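Side-chain contacts in deacylase (PDB 5THW), which probably hydrolyses N-carbamoyl-L-amino acids or related amides, as a homodimeric peptidase M20 family enzyme that binds two zinc ions per subunit: residues Asp80-Val85 with Ala157-Gly162; Glu125-Leu130 with Ile141-Trp146; Lys347-Asp352 with Tyr383-Ala388; Leu275-Phe280 with Asp313-Gln318; Met37-Ile42 with Val67-Glu72. All blocks are in the same frame, centred on the assembly; numbering follows the deposited sequence.

How the contacts relate
Contacts 1 and 2 are buried in the zinc-binding part of the subunit and meet where Val85 O accepts a probable hydrogen bond from Ile145 N. Contact 2 is purely aliphatic, whereas contact 1 combines apolar packing with an amide held by an internal carboxylate. Contact 5 is partly buried: it packs two helices against helix 117-132, so that Arg128 touches Trp69, and its tryptophan meets both sulfur and carbon. Contact 3, also partly buried, centres on one alanine methyl and adjoins contact 1 through Tyr383. Contact 4 is the surface case, a histidine against a helix, about 40 Å centre to centre from contact 5 yet joined to contact 3 through Asp313.

Contact 1. Residues Asp80-Val85 with Ala157-Gly162; sequences DTMGNV and AMVASG
The type I beta turn Asp80-Gly83, which closes the hairpin between strands 76-79 and 85-89, presents Met82 and the following Asn84 to Ala160, at the start of helix 159-164 and just beyond Ala157 of the ligand pocket. Met82 reaches the helix by its terminal methyl: its chain bends at chi2 (-61°) and again at chi3 (-67°), which lays CE 4.0 Å from Ala160 CB and 4.3 Å from Val159 CG1. Beside it the amide of Asn84 comes down on the same alanine methyl, with OD1 3.2 Å from Ala160 CB. Asp80 fixes that amide. Asn84 ND2 donates to the syn lone pair of Asp80 OD1 (3.0 Å), and Asn84 N reaches Asp80 OD2 (2.8 Å) from above the carboxylate plane. The carboxylate therefore ties both the side chain and the backbone of Asn84 to the start of the turn, while Asn84 OD1 accepts from Thr147 N. Gly83 completes the turn with a positive phi of 84°. Around this core, Leu170 and Leu174 of helix 170-175 pack on Met82, helix 380-384 lies against Ser161 through Tyr383, and strand 85-89 continues from the hairpin alongside strand 141-145.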
# COMPACT_ATOMS: atom_id res chain seq x y z
N ASP A 80 3.00 34.76 9.35
CA ASP A 80 2.66 35.17 7.99
C ASP A 80 1.66 34.19 7.36
O ASP A 80 1.22 33.21 7.98
CB ASP A 80 3.94 35.37 7.16
CG ASP A 80 4.61 34.07 6.72
OD1 ASP A 80 5.72 34.18 6.17
OD2 ASP A 80 4.07 32.95 6.90
N THR A 81 1.31 34.45 6.10
CA THR A 81 0.24 33.73 5.41
C THR A 81 0.54 32.25 5.18
O THR A 81 -0.39 31.48 4.96
CB THR A 81 -0.05 34.38 4.06
OG1 THR A 81 1.18 34.68 3.40
CG2 THR A 81 -0.84 35.67 4.24
N MET A 82 1.81 31.85 5.21
CA MET A 82 2.18 30.45 5.11
C MET A 82 2.40 29.80 6.47
O MET A 82 2.84 28.65 6.53
CB MET A 82 3.44 30.28 4.26
CG MET A 82 3.23 30.30 2.75
SD MET A 82 2.16 28.98 2.18
CE MET A 82 3.16 27.54 2.53
N GLY A 83 2.09 30.51 7.56
CA GLY A 83 2.31 29.96 8.88
C GLY A 83 3.70 30.13 9.43
O GLY A 83 4.02 29.54 10.47
N ASN A 84 4.56 30.88 8.75
CA ASN A 84 5.91 31.12 9.24
C ASN A 84 5.85 32.03 10.47
O ASN A 84 5.10 33.00 10.50
CB ASN A 84 6.77 31.75 8.16
CG ASN A 84 6.90 30.86 6.93
OD1 ASN A 84 6.95 29.63 7.04
ND2 ASN A 84 6.94 31.48 5.75
N VAL A 85 6.63 31.67 11.49
CA VAL A 85 6.66 32.40 12.75
C VAL A 85 7.96 33.19 12.81
O VAL A 85 9.04 32.62 12.65
CB VAL A 85 6.54 31.44 13.95
CG1 VAL A 85 6.48 32.24 15.25
CG2 VAL A 85 5.30 30.56 13.81
N ALA A 157 9.22 19.69 -0.17
CA ALA A 157 9.91 20.29 0.96
C ALA A 157 10.10 21.80 0.77
O ALA A 157 9.97 22.34 -0.33
CB ALA A 157 11.26 19.62 1.16
N MET A 158 10.35 22.49 1.88
CA MET A 158 10.76 23.90 1.89
C MET A 158 9.77 24.81 1.18
O MET A 158 10.16 25.84 0.64
CB MET A 158 12.14 24.07 1.25
CG MET A 158 13.26 23.33 1.96
SD MET A 158 14.42 22.58 0.80
CE MET A 158 15.03 24.00 -0.10
N VAL A 159 8.49 24.44 1.18
CA VAL A 159 7.51 25.21 0.40
C VAL A 159 7.28 26.59 1.03
O VAL A 159 7.09 27.58 0.31
CB VAL A 159 6.21 24.40 0.24
CG1 VAL A 159 5.59 24.08 1.59
CG2 VAL A 159 5.22 25.16 -0.66
N ALA A 160 7.32 26.69 2.36
CA ALA A 160 6.99 27.96 3.00
C ALA A 160 8.11 28.97 2.82
O ALA A 160 7.85 30.14 2.51
CB ALA A 160 6.68 27.75 4.48
N SER A 161 9.37 28.55 2.99
CA SER A 161 10.47 29.45 2.66
C SER A 161 10.53 29.71 1.16
O SER A 161 10.99 30.77 0.73
CB SER A 161 11.80 28.88 3.17
OG SER A 161 12.03 27.58 2.66
N GLY A 162 10.04 28.76 0.36
CA GLY A 162 9.99 28.97 -1.08
C GLY A 162 9.04 30.09 -1.47
O GLY A 162 9.35 30.90 -2.35

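Contact 2. Residues Glu125-Leu130 with Ile141-Trp146; sequences EVIRSL and IEVVIW
Glu125 O, on the helix whose Ile127 and Leu130 pack against strand 141-145, is gripped twice by Ser129. The backbone Ser129 N lies 2.8 Å from Glu125 O, and Ser129 OG donates to the same oxygen from 3.0 Å, the two arriving from opposite faces of the carbonyl plane. The serine hydroxyl thus bonds within its own helix. Across the interface the touching groups are all aliphatic. Ile127 CD1 comes within 3.6 Å of Val143 CG2, its side chain slanting across that of the valine; CG1 beside the backbone N (chi1 -70°) and a chain extended at chi2 (172°) carry CD1 out to it. One turn along, Leu130 and Ile141 point their ends at each other, with Leu130 CD1 and Ile141 CD1 3.6 Å apart. Ile127 CG1 rests more loosely against Ile141 CG2 (4.4 Å). The helix segment runs roughly antiparallel to the strand, at 153° and 9.6 Å between axes, as befits the beta-alpha-beta crossover in which helix 117-132 links parallel strands 99-103 and 141-145. Leu421, Leu422, Met425 and Leu426 of helix 411-429 extend the same apolar layer. The acidic groups are kept out of it: Glu125 pairs with Arg31, and Glu142, on the other face of the strand, with Arg88 and Arg202. Between these two segments no hydrogen bond or salt bridge forms, so the contact rests on the fit of aliphatic carbons.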
# COMPACT_ATOMS: atom_id res chain seq x y z
N GLU A 125 18.63 30.50 21.76
CA GLU A 125 19.75 30.66 22.67
C GLU A 125 20.59 31.88 22.30
O GLU A 125 21.18 32.51 23.19
CB GLU A 125 20.59 29.38 22.69
CG GLU A 125 21.86 29.51 23.50
CD GLU A 125 21.59 29.78 24.97
OE1 GLU A 125 22.44 30.44 25.61
OE2 GLU A 125 20.53 29.35 25.49
N VAL A 126 20.65 32.23 21.02
CA VAL A 126 21.35 33.45 20.62
C VAL A 126 20.70 34.66 21.25
O VAL A 126 21.37 35.54 21.80
CB VAL A 126 21.40 33.57 19.09
CG1 VAL A 126 21.86 34.96 18.69
CG2 VAL A 126 22.30 32.49 18.50
N ILE A 127 19.36 34.73 21.19
CA ILE A 127 18.64 35.86 21.77
C ILE A 127 18.83 35.91 23.28
O ILE A 127 19.04 36.98 23.86
CB ILE A 127 17.16 35.81 21.36
CG1 ILE A 127 17.05 36.11 19.87
CG2 ILE A 127 16.33 36.80 22.17
CD1 ILE A 127 15.68 35.91 19.30
N ARG A 128 18.77 34.75 23.94
CA ARG A 128 18.98 34.72 25.38
C ARG A 128 20.40 35.15 25.75
O ARG A 128 20.60 35.93 26.70
CB ARG A 128 18.69 33.33 25.93
CG ARG A 128 17.21 32.96 25.93
CD ARG A 128 17.02 31.47 26.16
NE ARG A 128 15.63 31.14 26.49
CZ ARG A 128 15.17 29.91 26.65
NH1 ARG A 128 15.98 28.86 26.49
NH2 ARG A 128 13.89 29.71 26.96
N SER A 129 21.40 34.69 24.99
CA SER A 129 22.79 35.04 25.31
C SER A 129 23.03 36.53 25.15
O SER A 129 23.73 37.15 25.97
CB SER A 129 23.76 34.25 24.42
OG SER A 129 23.77 32.87 24.73
N LEU A 130 22.46 37.14 24.10
CA LEU A 130 22.57 38.58 23.93
C LEU A 130 21.93 39.33 25.10
O LEU A 130 22.48 40.33 25.58
CB LEU A 130 21.92 38.99 22.61
CG LEU A 130 22.63 38.52 21.35
CD1 LEU A 130 21.80 38.86 20.12
CD2 LEU A 130 24.02 39.14 21.26
N ILE A 141 17.29 41.30 15.16
CA ILE A 141 17.56 39.89 14.95
C ILE A 141 16.24 39.14 15.04
O ILE A 141 15.40 39.46 15.89
CB ILE A 141 18.58 39.34 15.98
CG1 ILE A 141 20.00 39.72 15.55
CG2 ILE A 141 18.45 37.83 16.12
CD1 ILE A 141 20.99 39.66 16.67
N GLU A 142 16.05 38.18 14.14
CA GLU A 142 14.83 37.39 14.13
C GLU A 142 15.19 35.91 14.09
O GLU A 142 16.18 35.52 13.47
CB GLU A 142 13.93 37.75 12.95
CG GLU A 142 13.25 39.11 13.11
CD GLU A 142 12.32 39.46 11.96
OE1 GLU A 142 12.10 38.58 11.10
OE2 GLU A 142 11.82 40.61 11.91
N VAL A 143 14.38 35.11 14.77
CA VAL A 143 14.42 33.65 14.68
C VAL A 143 13.11 33.19 14.06
O VAL A 143 12.03 33.62 14.50
CB VAL A 143 14.65 33.01 16.06
CG1 VAL A 143 14.65 31.50 15.95
CG2 VAL A 143 15.96 33.49 16.65
N VAL A 144 13.19 32.34 13.05
CA VAL A 144 12.05 31.99 12.21
C VAL A 144 11.78 30.50 12.28
O VAL A 144 12.71 29.69 12.25
CB VAL A 144 12.27 32.42 10.74
CG1 VAL A 144 11.02 32.19 9.93
CG2 VAL A 144 12.69 33.89 10.67
N ILE A 145 10.50 30.14 12.39
CA ILE A 145 10.02 28.78 12.16
C ILE A 145 9.44 28.74 10.75
O ILE A 145 8.51 29.50 10.44
CB ILE A 145 8.97 28.35 13.19
CG1 ILE A 145 9.54 28.29 14.60
CG2 ILE A 145 8.42 26.98 12.85
CD1 ILE A 145 8.46 28.05 15.65
N TRP A 146 9.99 27.88 9.89
CA TRP A 146 9.47 27.70 8.54
C TRP A 146 8.47 26.54 8.51
O TRP A 146 8.75 25.46 9.05
CB TRP A 146 10.61 27.47 7.55
CG TRP A 146 11.60 28.59 7.52
CD1 TRP A 146 12.87 28.57 8.02
CD2 TRP A 146 11.41 29.90 6.98
NE1 TRP A 146 13.49 29.78 7.81
CE2 TRP A 146 12.61 30.62 7.18
CE3 TRP A 146 10.34 30.54 6.35
CZ2 TRP A 146 12.76 31.94 6.77
CZ3 TRP A 146 10.50 31.86 5.94
CH2 TRP A 146 11.70 32.54 6.16

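Contact 3. Residues Lys347-Asp352 with Tyr383-Ala388; sequences KPVAFD and YLAQVA
Val349, near the end of strand 337-350, and Phe351, just past it, close on the methyl of Ala385 of the segment 383-388. The long strand probably forms the last strand of the M20 dimerisation domain, pairing with strand 225-242, consistent with a return from that domain to the zinc-binding one. The close-packed part is a small triangle of carbon. Val349 CG1 lies 4.0 Å from Ala385 CB, and Phe351 CD1 approaches the same methyl at 4.2 Å, obliquely to its ring. Within its own segment, Val349 CG1 also sits over one face of the Phe351 ring, toward its rim; with CG1 anti to the backbone N (chi1 172°), one methyl branch serves both neighbours. The inner end is buried, with Phe351 packed on Val228 and Ala231 of strand 225-242 and on Ser391 and Met392 of strand 390-395. The outer side is much looser. Lys347 is exposed and approaches the opposite segment no nearer than 7.2 Å, while Ala350 turns its methyl away from it and Gln386 lies open to solvent. The amide of Gln386 meets a ring of its own segment instead: NE2 lies in the plane of the Tyr383 ring, at the edge, 3.8 Å from Tyr383 CD1.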
# COMPACT_ATOMS: atom_id res chain seq x y z
N LYS A 347 18.18 24.23 -8.37
CA LYS A 347 19.58 24.06 -8.76
C LYS A 347 20.48 24.11 -7.52
O LYS A 347 20.10 24.68 -6.50
CB LYS A 347 20.00 25.16 -9.74
CG LYS A 347 19.05 25.40 -10.89
CD LYS A 347 19.63 26.39 -11.89
CE LYS A 347 18.56 26.91 -12.84
NZ LYS A 347 17.65 25.82 -13.31
N PRO A 348 21.67 23.51 -7.60
CA PRO A 348 22.59 23.57 -6.46
C PRO A 348 22.87 25.01 -6.06
O PRO A 348 22.94 25.91 -6.90
CB PRO A 348 23.86 22.88 -6.99
CG PRO A 348 23.37 21.98 -8.08
CD PRO A 348 22.23 22.72 -8.71
N VAL A 349 23.05 25.22 -4.76
CA VAL A 349 23.16 26.55 -4.18
C VAL A 349 24.59 26.78 -3.72
O VAL A 349 25.17 25.95 -3.01
CB VAL A 349 22.19 26.72 -2.99
CG1 VAL A 349 22.45 28.04 -2.27
CG2 VAL A 349 20.73 26.61 -3.44
N ALA A 350 25.14 27.92 -4.11
CA ALA A 350 26.39 28.42 -3.55
C ALA A 350 26.05 29.54 -2.57
O ALA A 350 25.48 30.56 -2.96
CB ALA A 350 27.33 28.93 -4.65
N PHE A 351 26.37 29.32 -1.30
CA PHE A 351 26.02 30.27 -0.27
C PHE A 351 26.90 31.51 -0.39
O PHE A 351 27.95 31.48 -1.04
CB PHE A 351 26.14 29.62 1.10
CG PHE A 351 25.08 28.58 1.38
CD1 PHE A 351 23.75 28.96 1.53
CD2 PHE A 351 25.40 27.24 1.47
CE1 PHE A 351 22.76 28.01 1.78
CE2 PHE A 351 24.42 26.28 1.72
CZ PHE A 351 23.10 26.67 1.87
N ASP A 352 26.47 32.59 0.23
CA ASP A 352 27.16 33.87 0.08
C ASP A 352 28.57 33.77 0.64
O ASP A 352 28.74 33.39 1.81
CB ASP A 352 26.39 34.98 0.78
CG ASP A 352 27.06 36.32 0.65
OD1 ASP A 352 26.69 37.07 -0.28
OD2 ASP A 352 27.95 36.63 1.46
N TYR A 383 16.51 28.36 -0.05
CA TYR A 383 15.65 29.35 -0.70
C TYR A 383 15.95 30.77 -0.23
O TYR A 383 15.93 31.71 -1.03
CB TYR A 383 14.18 28.98 -0.48
CG TYR A 383 13.68 27.93 -1.45
CD1 TYR A 383 14.25 27.83 -2.72
CD2 TYR A 383 12.67 27.04 -1.11
CE1 TYR A 383 13.81 26.89 -3.63
CE2 TYR A 383 12.22 26.09 -2.02
CZ TYR A 383 12.79 26.01 -3.28
OH TYR A 383 12.37 25.08 -4.20
N LEU A 384 16.22 30.94 1.07
CA LEU A 384 16.56 32.27 1.57
C LEU A 384 17.79 32.84 0.87
O LEU A 384 17.88 34.06 0.68
CB LEU A 384 16.78 32.22 3.08
CG LEU A 384 15.51 32.11 3.92
CD1 LEU A 384 15.86 32.11 5.39
CD2 LEU A 384 14.53 33.23 3.58
N ALA A 385 18.73 31.99 0.47
CA ALA A 385 19.94 32.45 -0.21
C ALA A 385 19.64 33.19 -1.51
O ALA A 385 20.51 33.91 -2.01
CB ALA A 385 20.87 31.27 -0.51
N GLN A 386 18.43 33.04 -2.05
CA GLN A 386 18.08 33.70 -3.30
C GLN A 386 17.71 35.17 -3.10
O GLN A 386 17.77 35.94 -4.07
CB GLN A 386 16.92 32.96 -3.98
CG GLN A 386 17.21 31.48 -4.28
CD GLN A 386 16.23 30.86 -5.29
OE1 GLN A 386 15.40 31.56 -5.88
NE2 GLN A 386 16.30 29.54 -5.45
N VAL A 387 17.34 35.57 -1.88
CA VAL A 387 16.90 36.94 -1.60
C VAL A 387 17.76 37.63 -0.55
O VAL A 387 17.53 38.81 -0.26
CB VAL A 387 15.42 37.00 -1.17
CG1 VAL A 387 14.52 36.37 -2.23
CG2 VAL A 387 15.21 36.38 0.22
N ALA A 388 18.72 36.93 0.06
CA ALA A 388 19.53 37.53 1.11
C ALA A 388 20.86 36.80 1.19
O ALA A 388 20.92 35.60 0.89
CB ALA A 388 18.80 37.48 2.46

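Contact 4. Residues Leu275-Phe280 with Asp313-Gln318; sequences LDHAPF and DAVLAQ
His277 packs on Val315 by van der Waals contact in this surface pairing. The imidazole and the valine run past each other in opposite directions, and one branch, Val315 CG1, does the touching: it lies 3.3 Å from His277 ND1, 3.9 Å from His277 CG and 4.1 Å from His277 CB, oblique to the ring. This branch stands anti to the backbone N of Val315 (chi1 174°), which brings it forward from the helix to the histidine. The second kind of approach is polar in character but is not a hydrogen bond. Gln318, one turn further along helix 313-334, extends its chain beyond CG so that OE1 comes to the edge of the imidazole near its plane, 3.6 Å from His277 CE1. Ring and amide planes are turned 44° from each other, and the two side chains cross at a slant. Valine and glutamine thus hold the ring from the helix side by different means, one by carbon and one by an amide oxygen; they lie three residues apart on one face of the helix. Charged and intersubunit partners lie nearby: Asp276 forms a salt bridge with Arg272, and Leu275 packs on Met253 of the second subunit. The order of helices 259-275 and 313-334 among strands 225-242, 282-291, 297-310 and 337-350 is that of the ferredoxin-like dimerisation domain of M20 peptidases; here the loop after its first helix meets the first turns of its second.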
# COMPACT_ATOMS: atom_id res chain seq x y z
N LEU A 275 23.60 4.77 -8.19
CA LEU A 275 24.92 4.15 -8.13
C LEU A 275 25.74 4.47 -9.37
O LEU A 275 26.98 4.44 -9.31
CB LEU A 275 24.80 2.64 -7.93
CG LEU A 275 24.11 2.19 -6.64
CD1 LEU A 275 23.88 0.69 -6.66
CD2 LEU A 275 24.93 2.59 -5.43
N ASP A 276 25.09 4.79 -10.48
CA ASP A 276 25.79 5.16 -11.70
C ASP A 276 26.45 6.53 -11.60
O ASP A 276 27.26 6.87 -12.47
CB ASP A 276 24.81 5.14 -12.87
CG ASP A 276 24.47 3.73 -13.31
OD1 ASP A 276 25.18 2.79 -12.88
OD2 ASP A 276 23.47 3.55 -14.05
N HIS A 277 26.17 7.29 -10.55
CA HIS A 277 26.74 8.61 -10.38
C HIS A 277 27.36 8.75 -9.01
O HIS A 277 27.21 9.78 -8.34
CB HIS A 277 25.68 9.68 -10.65
CG HIS A 277 25.15 9.63 -12.04
ND1 HIS A 277 25.68 10.39 -13.07
CD2 HIS A 277 24.18 8.88 -12.60
CE1 HIS A 277 25.03 10.13 -14.19
NE2 HIS A 277 24.11 9.21 -13.93
N ALA A 278 28.08 7.71 -8.57
CA ALA A 278 28.83 7.76 -7.34
C ALA A 278 29.99 8.75 -7.48
O ALA A 278 30.46 9.01 -8.59
CB ALA A 278 29.35 6.37 -6.98
N PRO A 279 30.48 9.31 -6.36
CA PRO A 279 30.11 9.07 -4.96
C PRO A 279 28.93 9.91 -4.43
O PRO A 279 28.37 9.52 -3.40
CB PRO A 279 31.38 9.45 -4.22
CG PRO A 279 31.92 10.59 -5.03
CD PRO A 279 31.62 10.24 -6.47
N PHE A 280 28.55 11.00 -5.11
CA PHE A 280 27.59 11.96 -4.56
C PHE A 280 26.16 11.79 -5.07
O PHE A 280 25.27 12.49 -4.59
CB PHE A 280 28.04 13.40 -4.83
CG PHE A 280 29.40 13.73 -4.30
CD1 PHE A 280 29.73 13.41 -3.00
CD2 PHE A 280 30.34 14.37 -5.10
CE1 PHE A 280 30.99 13.72 -2.49
CE2 PHE A 280 31.59 14.68 -4.60
CZ PHE A 280 31.91 14.35 -3.29
N ASP A 313 24.43 20.27 -11.31
CA ASP A 313 23.13 20.34 -11.96
C ASP A 313 23.09 19.52 -13.23
O ASP A 313 22.07 18.89 -13.55
CB ASP A 313 22.76 21.80 -12.25
CG ASP A 313 21.28 21.98 -12.58
OD1 ASP A 313 20.43 21.65 -11.72
OD2 ASP A 313 20.97 22.44 -13.70
N ALA A 314 24.20 19.49 -13.97
CA ALA A 314 24.24 18.73 -15.22
C ALA A 314 24.08 17.24 -14.96
O ALA A 314 23.33 16.55 -15.67
CB ALA A 314 25.55 19.00 -15.96
N VAL A 315 24.75 16.72 -13.93
CA VAL A 315 24.57 15.31 -13.57
C VAL A 315 23.14 15.08 -13.09
O VAL A 315 22.51 14.08 -13.45
CB VAL A 315 25.60 14.89 -12.51
CG1 VAL A 315 25.31 13.48 -12.03
CG2 VAL A 315 27.02 15.02 -13.06
N LEU A 316 22.61 16.01 -12.29
CA LEU A 316 21.23 15.88 -11.84
C LEU A 316 20.26 15.81 -13.01
O LEU A 316 19.25 15.09 -12.95
CB LEU A 316 20.87 17.04 -10.91
CG LEU A 316 19.47 17.02 -10.29
CD1 LEU A 316 19.18 15.70 -9.60
CD2 LEU A 316 19.29 18.19 -9.32
N ALA A 317 20.53 16.55 -14.09
CA ALA A 317 19.71 16.44 -15.30
C ALA A 317 19.93 15.12 -16.03
O ALA A 317 18.99 14.60 -16.65
CB ALA A 317 20.00 17.61 -16.25
N GLN A 318 21.14 14.56 -15.97
CA GLN A 318 21.38 13.24 -16.57
C GLN A 318 20.58 12.17 -15.85
O GLN A 318 20.02 11.27 -16.48
CB GLN A 318 22.87 12.90 -16.52
CG GLN A 318 23.72 13.55 -17.59
CD GLN A 318 25.16 13.70 -17.16
OE1 GLN A 318 25.71 12.85 -16.46
NE2 GLN A 318 25.80 14.79 -17.59

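Contact 5. Residues Met37-Ile42 with Val67-Glu72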
# COMPACT_ATOMS: atom_id res chain seq x y z
N MET A 37 15.86 18.98 24.98
CA MET A 37 15.24 17.84 25.66
C MET A 37 13.77 18.09 25.95
O MET A 37 12.96 17.16 25.93
CB MET A 37 15.99 17.52 26.95
CG MET A 37 17.46 17.20 26.76
SD MET A 37 17.75 15.77 25.69
CE MET A 37 18.19 16.56 24.14
N GLU A 38 13.41 19.34 26.24
CA GLU A 38 12.02 19.65 26.54
C GLU A 38 11.15 19.55 25.29
O GLU A 38 10.03 19.03 25.35
CB GLU A 38 11.93 21.04 27.17
CG GLU A 38 10.62 21.31 27.85
CD GLU A 38 10.38 20.36 29.00
OE1 GLU A 38 11.38 19.96 29.65
OE2 GLU A 38 9.21 20.01 29.27
N MET A 39 11.64 20.06 24.16
CA MET A 39 10.91 19.97 22.90
C MET A 39 10.77 18.52 22.44
O MET A 39 9.79 18.19 21.76
CB MET A 39 11.60 20.80 21.82
CG MET A 39 11.22 22.26 21.83
SD MET A 39 9.49 22.51 21.42
CE MET A 39 9.37 21.68 19.85
N ALA A 40 11.72 17.66 22.79
CA ALA A 40 11.66 16.27 22.38
C ALA A 40 10.50 15.53 23.01
O ALA A 40 10.12 14.46 22.53
CB ALA A 40 12.98 15.56 22.72
N LYS A 41 9.92 16.07 24.09
CA LYS A 41 8.75 15.43 24.68
C LYS A 41 7.51 15.56 23.79
O LYS A 41 6.64 14.69 23.83
CB LYS A 41 8.46 16.05 26.05
CG LYS A 41 9.58 15.92 27.06
CD LYS A 41 9.18 16.58 28.39
CE LYS A 41 10.25 16.38 29.45
NZ LYS A 41 9.86 16.96 30.77
N ILE A 42 7.44 16.61 22.98
CA ILE A 42 6.28 16.90 22.13
C ILE A 42 6.39 16.04 20.88
O ILE A 42 7.15 16.35 19.96
CB ILE A 42 6.20 18.39 21.78
CG1 ILE A 42 6.11 19.24 23.05
CG2 ILE A 42 5.02 18.66 20.87
CD1 ILE A 42 6.18 20.72 22.79
N VAL A 67 7.09 29.84 20.80
CA VAL A 67 6.64 31.22 20.86
C VAL A 67 6.64 31.73 22.30
O VAL A 67 7.08 32.85 22.57
CB VAL A 67 5.25 31.35 20.21
CG1 VAL A 67 4.60 32.68 20.57
CG2 VAL A 67 5.37 31.21 18.70
N ARG A 68 6.18 30.89 23.23
CA ARG A 68 6.16 31.29 24.64
C ARG A 68 7.57 31.51 25.18
O ARG A 68 7.81 32.47 25.91
CB ARG A 68 5.40 30.26 25.47
CG ARG A 68 5.63 30.40 26.97
CD ARG A 68 4.57 29.68 27.76
NE ARG A 68 4.96 28.30 28.05
CZ ARG A 68 5.84 27.94 28.98
NH1 ARG A 68 6.13 26.66 29.16
NH2 ARG A 68 6.43 28.86 29.73
N TRP A 69 8.50 30.61 24.85
CA TRP A 69 9.89 30.81 25.27
C TRP A 69 10.48 32.08 24.66
O TRP A 69 11.20 32.83 25.33
CB TRP A 69 10.75 29.61 24.89
CG TRP A 69 10.55 28.40 25.72
CD1 TRP A 69 9.95 28.34 26.95
CD2 TRP A 69 10.90 27.06 25.37
NE1 TRP A 69 9.94 27.04 27.40
CE2 TRP A 69 10.51 26.23 26.45
CE3 TRP A 69 11.51 26.47 24.26
CZ2 TRP A 69 10.71 24.85 26.44
CZ3 TRP A 69 11.72 25.11 24.25
CH2 TRP A 69 11.32 24.31 25.34
N ALA A 70 10.17 32.34 23.39
CA ALA A 70 10.69 33.53 22.73
C ALA A 70 10.12 34.80 23.36
O ALA A 70 10.84 35.78 23.56
CB ALA A 70 10.38 33.49 21.24
N LYS A 71 8.82 34.80 23.67
CA LYS A 71 8.22 35.95 24.32
C LYS A 71 8.82 36.17 25.70
O LYS A 71 9.01 37.31 26.13
CB LYS A 71 6.70 35.78 24.41
CG LYS A 71 5.96 36.03 23.10
CD LYS A 71 4.46 35.94 23.28
CE LYS A 71 3.73 36.20 21.97
NZ LYS A 71 2.25 36.06 22.10
N GLU A 72 9.12 35.08 26.41
CA GLU A 72 9.81 35.20 27.69
C GLU A 72 11.21 35.78 27.52
O GLU A 72 11.76 36.33 28.47
CB GLU A 72 9.86 33.84 28.39
CG GLU A 72 8.49 33.37 28.86
CD GLU A 72 8.48 31.94 29.36
OE1 GLU A 72 9.54 31.29 29.34
OE2 GLU A 72 7.39 31.46 29.76
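Trp69 pushes the outer rim of its six-membered ring between Glu38 and Met39 of helix 29-39. Glu38 meets it with methylene carbons: CB lies 3.8 Å from Trp69 CH2, and CG, at the edge and in the ring plane, is 3.8 Å from Trp69 CZ2. Met39 CG touches the adjoining corner, 3.8 Å from Trp69 CZ3, and its sulfur completes a Met-aromatic contact, SD standing 5.3 Å from the centroid of the Trp69 six-membered ring and 48° off the ring normal. Bends at chi2 (-65°) and chi3 (-56°) fold the methionine chain so that SD stands oblique to the ring. Here the C-terminal part of helix 29-39 lies beside that of helix 57-72, and both pack on helix 117-132 at the periphery of the zinc-binding domain; Ile117 and Leu121 of that helix back Met39, as do Leu65 and Ile66 of helix 57-72, while Leu121 and Leu124 back Trp69. Arg128, also from helix 117-132, adds a cation-pi contact to the indole. The carboxylate of Glu38 takes no part in the ring packing: with CG anti to the backbone N and a bend at chi2, it turns from the indole and forms a long, weak salt bridge, OE2 to Lys41 NZ, at 3.5 Å. On the other helix Arg68 NH2 pairs with Glu72 OE2 at 2.8 Å, though with poor hydrogen-bond geometry.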